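Local coordinates for protein manganese-dependent inorganic pyrophosphatase (Methanocaldococcus jannaschii, PDB 2EB0) that hydrolyses inorganic diphosphate to two phosphates as a manganese-dependent family II pyrophosphatase of the DHH family, at residues 140-152 with 173-187. Sequence-based numbering, arbitrary orientation.
Sequences LLSAIISDTVLFK and ISNIEEFGMEILKAK. With MN (manganese (II) ion), chain E.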
loop_
_atom_site.group_PDB
_atom_site.type_symbol
_atom_site.label_atom_id
_atom_site.label_comp_id
_atom_site.label_asym_id
_atom_site.label_seq_id
_atom_site.Cartn_x
_atom_site.Cartn_y
_atom_site.Cartn_z
ATOM N N LEU B 140 1.559 22.797 6.196
ATOM C CA LEU B 140 1.646 21.942 5.024
ATOM C C LEU B 140 2.738 22.478 4.120
ATOM O O LEU B 140 3.517 21.715 3.539
ATOM C CB LEU B 140 0.318 21.919 4.270
ATOM C CG LEU B 140 -0.878 21.259 4.958
ATOM C CD1 LEU B 140 -2.067 21.256 3.981
ATOM C CD2 LEU B 140 -0.522 19.840 5.387
ATOM N N LEU B 141 2.780 23.802 4.004
ATOM C CA LEU B 141 3.775 24.479 3.188
ATOM C C LEU B 141 5.157 24.154 3.722
ATOM O O LEU B 141 6.050 23.773 2.973
ATOM C CB LEU B 141 3.565 25.992 3.235
ATOM C CG LEU B 141 4.679 26.815 2.577
ATOM C CD1 LEU B 141 4.957 26.301 1.174
ATOM C CD2 LEU B 141 4.258 28.282 2.540
ATOM N N SER B 142 5.325 24.318 5.026
ATOM C CA SER B 142 6.605 24.047 5.671
ATOM C C SER B 142 7.010 22.587 5.465
ATOM O O SER B 142 8.174 22.284 5.193
ATOM C CB SER B 142 6.508 24.345 7.168
ATOM O OG SER B 142 5.981 25.639 7.380
ATOM N N ALA B 143 6.039 21.691 5.595
ATOM C CA ALA B 143 6.289 20.267 5.430
ATOM C C ALA B 143 6.814 19.975 4.033
ATOM O O ALA B 143 7.775 19.225 3.872
ATOM C CB ALA B 143 5.006 19.468 5.691
ATOM N N ILE B 144 6.187 20.567 3.023
ATOM C CA ILE B 144 6.619 20.349 1.652
ATOM C C ILE B 144 8.050 20.845 1.457
ATOM O O ILE B 144 8.905 20.114 0.956
ATOM C CB ILE B 144 5.669 21.046 0.645
ATOM C CG1 ILE B 144 4.255 20.454 0.784
ATOM C CG2 ILE B 144 6.171 20.843 -0.773
ATOM C CD1 ILE B 144 3.251 20.950 -0.235
ATOM N N ILE B 145 8.314 22.079 1.875
ATOM C CA ILE B 145 9.641 22.651 1.748
ATOM C C ILE B 145 10.669 21.813 2.501
ATOM O O ILE B 145 11.770 21.569 2.008
ATOM C CB ILE B 145 9.685 24.086 2.302
ATOM C CG1 ILE B 145 8.936 25.026 1.352
ATOM C CG2 ILE B 145 11.143 24.528 2.504
ATOM C CD1 ILE B 145 8.643 26.396 1.934
ATOM N N SER B 146 10.306 21.383 3.700
ATOM C CA SER B 146 11.206 20.599 4.521
ATOM C C SER B 146 11.545 19.268 3.886
ATOM O O SER B 146 12.710 18.907 3.761
ATOM C CB SER B 146 10.584 20.352 5.894
ATOM O OG SER B 146 11.354 19.400 6.609
ATOM N N ASP B 147 10.517 18.541 3.474
ATOM C CA ASP B 147 10.717 17.228 2.882
ATOM C C ASP B 147 11.461 17.224 1.547
ATOM O O ASP B 147 12.226 16.303 1.259
ATOM C CB ASP B 147 9.370 16.534 2.740
ATOM C CG ASP B 147 9.265 15.309 3.612
ATOM O OD1 ASP B 147 9.767 15.345 4.756
ATOM O OD2 ASP B 147 8.679 14.310 3.158
ATOM N N THR B 148 11.241 18.249 0.736
ATOM C CA THR B 148 11.901 18.322 -0.552
ATOM C C THR B 148 13.218 19.079 -0.457
ATOM O O THR B 148 13.971 19.134 -1.423
ATOM C CB THR B 148 11.003 19.010 -1.602
ATOM O OG1 THR B 148 10.693 20.351 -1.184
ATOM C CG2 THR B 148 9.728 18.225 -1.779
ATOM N N VAL B 149 13.512 19.630 0.717
ATOM C CA VAL B 149 14.733 20.406 0.899
ATOM C C VAL B 149 14.673 21.552 -0.114
ATOM O O VAL B 149 15.587 21.752 -0.923
ATOM C CB VAL B 149 16.001 19.566 0.631
ATOM C CG1 VAL B 149 17.234 20.344 1.073
ATOM C CG2 VAL B 149 15.904 18.224 1.354
ATOM N N LEU B 150 13.575 22.293 -0.055
ATOM C CA LEU B 150 13.334 23.416 -0.946
ATOM C C LEU B 150 13.374 22.982 -2.409
ATOM O O LEU B 150 14.050 23.591 -3.238
ATOM C CB LEU B 150 14.351 24.534 -0.702
ATOM C CG LEU B 150 13.785 25.960 -0.637
ATOM C CD1 LEU B 150 14.887 26.947 -0.982
ATOM C CD2 LEU B 150 12.634 26.135 -1.603
ATOM N N PHE B 151 12.656 21.907 -2.709
ATOM C CA PHE B 151 12.553 21.385 -4.065
ATOM C C PHE B 151 13.881 20.968 -4.695
ATOM O O PHE B 151 13.995 20.898 -5.916
ATOM C CB PHE B 151 11.865 22.422 -4.949
ATOM C CG PHE B 151 10.690 23.085 -4.288
ATOM C CD1 PHE B 151 10.721 24.441 -3.985
ATOM C CD2 PHE B 151 9.556 22.346 -3.956
ATOM C CE1 PHE B 151 9.635 25.056 -3.358
ATOM C CE2 PHE B 151 8.470 22.942 -3.334
ATOM C CZ PHE B 151 8.506 24.303 -3.032
ATOM N N LYS B 152 14.879 20.679 -3.866
ATOM C CA LYS B 152 16.177 20.264 -4.378
ATOM C C LYS B 152 16.247 18.747 -4.487
ATOM O O LYS B 152 16.902 18.205 -5.375
ATOM C CB LYS B 152 17.291 20.781 -3.468
ATOM C CG LYS B 152 17.341 22.294 -3.396
ATOM C CD LYS B 152 18.478 22.783 -2.525
ATOM C CE LYS B 152 18.591 24.294 -2.623
ATOM N NZ LYS B 152 19.798 24.827 -1.936
ATOM N N ILE B 173 2.259 33.630 2.757
ATOM C CA ILE B 173 3.710 33.614 2.590
ATOM C C ILE B 173 4.005 34.085 1.165
ATOM O O ILE B 173 3.851 33.327 0.202
ATOM C CB ILE B 173 4.299 32.194 2.764
ATOM C CG1 ILE B 173 3.903 31.614 4.120
ATOM C CG2 ILE B 173 5.814 32.254 2.649
ATOM C CD1 ILE B 173 4.542 32.310 5.290
ATOM N N SER B 174 4.439 35.337 1.041
ATOM C CA SER B 174 4.726 35.943 -0.259
ATOM C C SER B 174 5.975 35.446 -0.984
ATOM O O SER B 174 6.013 35.439 -2.211
ATOM C CB SER B 174 4.812 37.465 -0.105
ATOM O OG SER B 174 5.818 37.821 0.827
ATOM N N ASN B 175 6.994 35.040 -0.232
ATOM C CA ASN B 175 8.238 34.564 -0.832
ATOM C C ASN B 175 8.639 33.193 -0.289
ATOM O O ASN B 175 9.247 33.100 0.775
ATOM C CB ASN B 175 9.357 35.575 -0.557
ATOM C CG ASN B 175 10.611 35.296 -1.364
ATOM O OD1 ASN B 175 11.179 34.207 -1.302
ATOM N ND2 ASN B 175 11.052 36.289 -2.124
ATOM N N ILE B 176 8.317 32.137 -1.033
ATOM C CA ILE B 176 8.633 30.774 -0.615
ATOM C C ILE B 176 10.138 30.537 -0.507
ATOM O O ILE B 176 10.603 29.826 0.392
ATOM C CB ILE B 176 8.043 29.735 -1.601
ATOM C CG1 ILE B 176 6.513 29.788 -1.573
ATOM C CG2 ILE B 176 8.534 28.340 -1.250
ATOM C CD1 ILE B 176 5.837 28.862 -2.605
ATOM N N GLU B 177 10.897 31.132 -1.421
ATOM C CA GLU B 177 12.346 30.971 -1.429
ATOM C C GLU B 177 13.012 31.489 -0.165
ATOM O O GLU B 177 13.932 30.862 0.355
ATOM C CB GLU B 177 12.948 31.671 -2.648
ATOM C CG GLU B 177 12.592 31.005 -3.960
ATOM C CD GLU B 177 12.906 29.522 -3.950
ATOM O OE1 GLU B 177 14.072 29.161 -3.669
ATOM O OE2 GLU B 177 11.988 28.718 -4.220
ATOM N N GLU B 178 12.556 32.637 0.321
ATOM C CA GLU B 178 13.120 33.228 1.534
ATOM C C GLU B 178 12.745 32.398 2.757
ATOM O O GLU B 178 13.585 32.143 3.615
ATOM C CB GLU B 178 12.625 34.661 1.723
ATOM C CG GLU B 178 13.208 35.645 0.742
ATOM C CD GLU B 178 12.770 37.063 1.024
ATOM O OE1 GLU B 178 13.264 37.982 0.337
ATOM O OE2 GLU B 178 11.932 37.257 1.931
ATOM N N PHE B 179 11.480 31.992 2.833
ATOM C CA PHE B 179 11.022 31.172 3.946
ATOM C C PHE B 179 11.797 29.855 3.929
ATOM O O PHE B 179 12.231 29.369 4.971
ATOM C CB PHE B 179 9.521 30.909 3.829
ATOM C CG PHE B 179 8.990 29.961 4.865
ATOM C CD1 PHE B 179 9.486 29.978 6.168
ATOM C CD2 PHE B 179 7.979 29.061 4.546
ATOM C CE1 PHE B 179 8.980 29.103 7.142
ATOM C CE2 PHE B 179 7.464 28.184 5.510
ATOM C CZ PHE B 179 7.966 28.207 6.811
ATOM N N GLY B 180 11.984 29.305 2.731
ATOM C CA GLY B 180 12.716 28.062 2.573
ATOM C C GLY B 180 14.155 28.165 3.046
ATOM O O GLY B 180 14.691 27.223 3.636
ATOM N N MET B 181 14.793 29.302 2.794
ATOM C CA MET B 181 16.172 29.465 3.223
ATOM C C MET B 181 16.233 29.303 4.742
ATOM O O MET B 181 17.155 28.681 5.277
ATOM C CB MET B 181 16.712 30.838 2.813
ATOM C CG MET B 181 18.161 31.075 3.250
ATOM S SD MET B 181 19.261 29.689 2.818
ATOM C CE MET B 181 19.564 30.018 1.058
ATOM N N GLU B 182 15.230 29.855 5.424
ATOM C CA GLU B 182 15.134 29.772 6.877
ATOM C C GLU B 182 15.044 28.308 7.303
ATOM O O GLU B 182 15.757 27.854 8.200
ATOM C CB GLU B 182 13.900 30.540 7.353
ATOM C CG GLU B 182 14.221 31.594 8.382
ATOM C CD GLU B 182 15.399 32.445 7.964
ATOM O OE1 GLU B 182 15.245 33.256 7.029
ATOM O OE2 GLU B 182 16.486 32.290 8.561
ATOM N N ILE B 183 14.163 27.567 6.645
ATOM C CA ILE B 183 14.011 26.159 6.947
ATOM C C ILE B 183 15.339 25.438 6.717
ATOM O O ILE B 183 15.742 24.597 7.525
ATOM C CB ILE B 183 12.877 25.540 6.090
ATOM C CG1 ILE B 183 11.527 26.081 6.585
ATOM C CG2 ILE B 183 12.930 24.021 6.152
ATOM C CD1 ILE B 183 10.319 25.585 5.831
ATOM N N LEU B 184 16.039 25.782 5.640
ATOM C CA LEU B 184 17.327 25.144 5.357
ATOM C C LEU B 184 18.343 25.488 6.438
ATOM O O LEU B 184 19.193 24.667 6.781
ATOM C CB LEU B 184 17.872 25.569 3.985
ATOM C CG LEU B 184 17.075 25.168 2.742
ATOM C CD1 LEU B 184 17.900 25.478 1.499
ATOM C CD2 LEU B 184 16.744 23.685 2.785
ATOM N N LYS B 185 18.263 26.700 6.978
ATOM C CA LYS B 185 19.188 27.092 8.036
ATOM C C LYS B 185 18.805 26.368 9.328
ATOM O O LYS B 185 19.641 26.152 10.208
ATOM C CB LYS B 185 19.168 28.609 8.233
ATOM C CG LYS B 185 19.812 29.369 7.074
ATOM C CD LYS B 185 20.013 30.837 7.410
ATOM C CE LYS B 185 20.755 31.559 6.295
ATOM N NZ LYS B 185 21.173 32.937 6.688
ATOM N N ALA B 186 17.537 25.975 9.418
ATOM C CA ALA B 186 17.038 25.258 10.589
ATOM C C ALA B 186 17.569 23.824 10.605
ATOM O O ALA B 186 17.927 23.299 11.657
ATOM C CB ALA B 186 15.508 25.259 10.598
ATOM N N LYS B 187 17.619 23.186 9.439
ATOM C CA LYS B 187 18.140 21.825 9.368
ATOM C C LYS B 187 19.619 21.865 9.734
ATOM O O LYS B 187 20.123 21.010 10.450
ATOM C CB LYS B 187 17.987 21.260 7.957
ATOM C CG LYS B 187 16.551 21.006 7.525
ATOM C CD LYS B 187 16.503 20.334 6.160
ATOM C CE LYS B 187 15.128 19.728 5.875
ATOM N NZ LYS B 187 14.054 20.746 5.793
HETATM MN MN MN E . 7.711 12.828 4.761
#
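Ser146 O takes two donors where helix 140-148 ends. Lys187 NZ reaches Ser146 O at 3.1 Å, well bent from the C=O direction (100°) and little tilted from the carbonyl plane. The other is Val149 N, part of the Schellman motif that closes the helix, with Val149 as its positive-phi residue. The Lys187 chain turns at its last torsion (chi4 64°), which brings NZ onto Ser146; its bond to Ser146 OG is weak. Glu38 completes the cluster, with a salt bridge to Lys187 and a hydrogen bond to Ser146 OG. An alanine in place of Lys187 would probably leave Glu38 without this positive partner and Ser146 O with one donor fewer.

Apolar packing makes up most of the rest, though the Glu177 carboxylate also lies against Leu150. The helices cross at -61°, and Ile145 is a knob among Ile176, Phe179, Gly180 and Ile183. Its CD1 lies 3.7 Å from Ile176 CG2, while its CG2 meets Ile183 CD1 at 3.6 Å. Ile183 CD1 also covers one face of the Phe179 ring, off centre. Ser142 OG lies at that ring's edge, in plane, and bonds to Gly138 O. Gly180 has no side chain, and Leu150 CG comes to 4.0 Å from Gly180 CA.

Asp147, next to Ser146, binds manganese with His88, Asp13 and Asp66. The lysine-glutamate cluster thus ties helix 176-187 to the helix end that carries a metal ligand.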